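Local coordinates for protein transcriptional regulator, TetR family (PDB 3EUP) that probably binds DNA as a dimer through its helix-turn-helix domain and regulates transcription in response to a ligand not yet identified, at residues N25-L29 with A30-L34. Numbering follows the deposited sequence.
Sequences NVKGL and AGTSL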
ATOM      1  N   ASN A  25      -6.820  -4.401 -11.974  1.00 21.39           N
ATOM      2  CA  ASN A  25      -5.701  -4.374 -11.026  1.00 22.16           C
ATOM      3  C   ASN A  25      -4.800  -3.159 -11.231  1.00 24.05           C
ATOM      4  O   ASN A  25      -4.208  -2.682 -10.272  1.00 25.55           O
ATOM      5  CB  ASN A  25      -4.883  -5.659 -11.059  1.00 21.71           C
ATOM      6  CG  ASN A  25      -4.042  -5.851  -9.821  1.00 21.38           C
ATOM      7  OD1 ASN A  25      -4.473  -5.557  -8.697  1.00 22.47           O
ATOM      8  ND2 ASN A  25      -2.834  -6.333 -10.012  1.00 21.81           N
ATOM      9  N   VAL A  26      -4.760  -2.644 -12.451  1.00 24.78           N
ATOM     10  CA  VAL A  26      -3.921  -1.498 -12.835  1.00 25.12           C
ATOM     11  C   VAL A  26      -4.664  -0.165 -12.760  1.00 25.56           C
ATOM     12  O   VAL A  26      -4.186   0.790 -12.142  1.00 25.18           O
ATOM     13  CB  VAL A  26      -3.364  -1.713 -14.265  1.00 25.08           C
ATOM     14  CG1 VAL A  26      -2.782  -0.385 -14.877  1.00 25.87           C
ATOM     15  CG2 VAL A  26      -2.304  -2.769 -14.217  1.00 25.32           C
ATOM     16  N   LYS A  27      -5.857  -0.118 -13.337  1.00 25.87           N
ATOM     17  CA  LYS A  27      -6.616   1.125 -13.470  1.00 26.61           C
ATOM     18  C   LYS A  27      -7.627   1.360 -12.347  1.00 26.23           C
ATOM     19  O   LYS A  27      -8.121   2.485 -12.172  1.00 25.06           O
ATOM     20  CB  LYS A  27      -7.355   1.137 -14.802  1.00 26.83           C
ATOM     21  CG  LYS A  27      -6.441   1.073 -16.006  1.00 31.28           C
ATOM     22  CD  LYS A  27      -7.237   1.408 -17.284  1.00 37.27           C
ATOM     23  CE  LYS A  27      -6.344   1.883 -18.419  1.00 40.18           C
ATOM     24  NZ  LYS A  27      -7.155   2.260 -19.611  1.00 42.65           N
ATOM     25  N   GLY A  28      -7.964   0.313 -11.595  1.00 25.02           N
ATOM     26  CA  GLY A  28      -8.938   0.464 -10.531  1.00 24.81           C
ATOM     27  C   GLY A  28     -10.354   0.472 -11.076  1.00 24.97           C
ATOM     28  O   GLY A  28     -10.563   0.450 -12.262  1.00 25.07           O
ATOM     29  N   LEU A  29     -11.328   0.438 -10.193  1.00 26.35           N
ATOM     30  CA  LEU A  29     -12.726   0.436 -10.623  1.00 27.93           C
ATOM     31  C   LEU A  29     -13.052   1.783 -11.301  1.00 28.82           C
ATOM     32  O   LEU A  29     -13.612   1.806 -12.390  1.00 28.56           O
ATOM     33  CB  LEU A  29     -13.631   0.137  -9.430  1.00 28.42           C
ATOM     34  CG  LEU A  29     -15.140   0.323  -9.617  1.00 29.61           C
ATOM     35  CD1 LEU A  29     -15.738  -0.714 -10.604  1.00 27.40           C
ATOM     36  CD2 LEU A  29     -15.876   0.341  -8.225  1.00 31.11           C
ATOM     37  N   ALA A  30     -12.610   2.898 -10.709  1.00 30.09           N
ATOM     38  CA  ALA A  30     -12.913   4.237 -11.285  1.00 30.41           C
ATOM     39  C   ALA A  30     -12.201   4.454 -12.605  1.00 30.57           C
ATOM     40  O   ALA A  30     -12.750   5.094 -13.478  1.00 32.04           O
ATOM     41  CB  ALA A  30     -12.579   5.391 -10.304  1.00 29.94           C
ATOM     42  N   GLY A  31     -10.991   3.935 -12.767  1.00 29.18           N
ATOM     43  CA  GLY A  31     -10.253   4.178 -13.992  1.00 29.11           C
ATOM     44  C   GLY A  31     -10.576   3.211 -15.133  1.00 28.99           C
ATOM     45  O   GLY A  31     -10.091   3.370 -16.260  1.00 28.53           O
ATOM     46  N   THR A  32     -11.379   2.190 -14.849  1.00 28.08           N
ATOM     47  CA  THR A  32     -11.671   1.183 -15.858  1.00 27.68           C
ATOM     48  C   THR A  32     -12.988   1.532 -16.493  1.00 28.52           C
ATOM     49  O   THR A  32     -13.998   1.598 -15.803  1.00 29.65           O
ATOM     50  CB  THR A  32     -11.694  -0.238 -15.236  1.00 27.27           C
ATOM     51  OG1 THR A  32     -10.369  -0.547 -14.757  1.00 27.14           O
ATOM     52  CG2 THR A  32     -12.110  -1.294 -16.274  1.00 26.23           C
ATOM     53  N   SER A  33     -12.965   1.796 -17.794  1.00 28.95           N
ATOM     54  CA  SER A  33     -14.162   2.196 -18.548  1.00 30.32           C
ATOM     55  C   SER A  33     -14.718   1.021 -19.342  1.00 30.50           C
ATOM     56  O   SER A  33     -14.108  -0.040 -19.435  1.00 28.73           O
ATOM     57  CB  SER A  33     -13.812   3.285 -19.563  1.00 30.59           C
ATOM     58  OG  SER A  33     -13.083   2.709 -20.644  1.00 32.14           O
ATOM     59  N   LEU A  34     -15.877   1.231 -19.936  1.00 31.38           N
ATOM     60  CA  LEU A  34     -16.506   0.189 -20.765  1.00 31.63           C
ATOM     61  C   LEU A  34     -15.648  -0.170 -21.945  1.00 32.01           C
ATOM     62  O   LEU A  34     -15.534  -1.346 -22.283  1.00 31.68           O
ATOM     63  CB  LEU A  34     -17.864   0.638 -21.267  1.00 32.59           C
ATOM     64  CG  LEU A  34     -18.572  -0.333 -22.225  1.00 33.22           C
ATOM     65  CD1 LEU A  34     -18.818  -1.674 -21.482  1.00 34.83           C
ATOM     66  CD2 LEU A  34     -19.842   0.293 -22.748  1.00 34.23           C
TER
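K27 and G28 meet T32 near the C-terminal end of helix 10-31, where the chain leads on to helix 34-41. T32 CB lies 3.3 Å from the carbonyl oxygen of G28. The hydroxyl takes up the same acceptor, OG1 donating to G28 O at 2.7 Å. It approaches with a C=O...O angle of 155° and is tilted 20° from the carbonyl plane. The torsion (chi1 -65°) sets OG1 anti to the carbonyl carbon of T32, beside its own backbone N, where it also faces K27 CB at 3.5 Å. Beyond the two segments the T32 side chain packs on V23 and F24 of helix 10-31. G28 has a positive phi, a conformation that glycine adopts readily. In the TetR-type helix-turn-helix domain this bend joins the first long helix to helix 34-41, which S33 N-caps. Two backbone bonds across the turn are weak: G31 N to K27 O, which is poorly angled, and T32 N to L29 O, both at 3.3 Å. G31 also brings its CA to 3.3 Å from K27 O in a CA-H...O contact. The K27 chain runs extended beyond CG, its CD passing 3.6 Å from G31 O, and its ammonium group forms a salt bridge with D36. L29 CB lies 3.2 Å from A30 N, and the side chain packs on A59 of helix 55-78 and on H121, while K55 NZ bonds to the carbonyl oxygens of both L29 and T32.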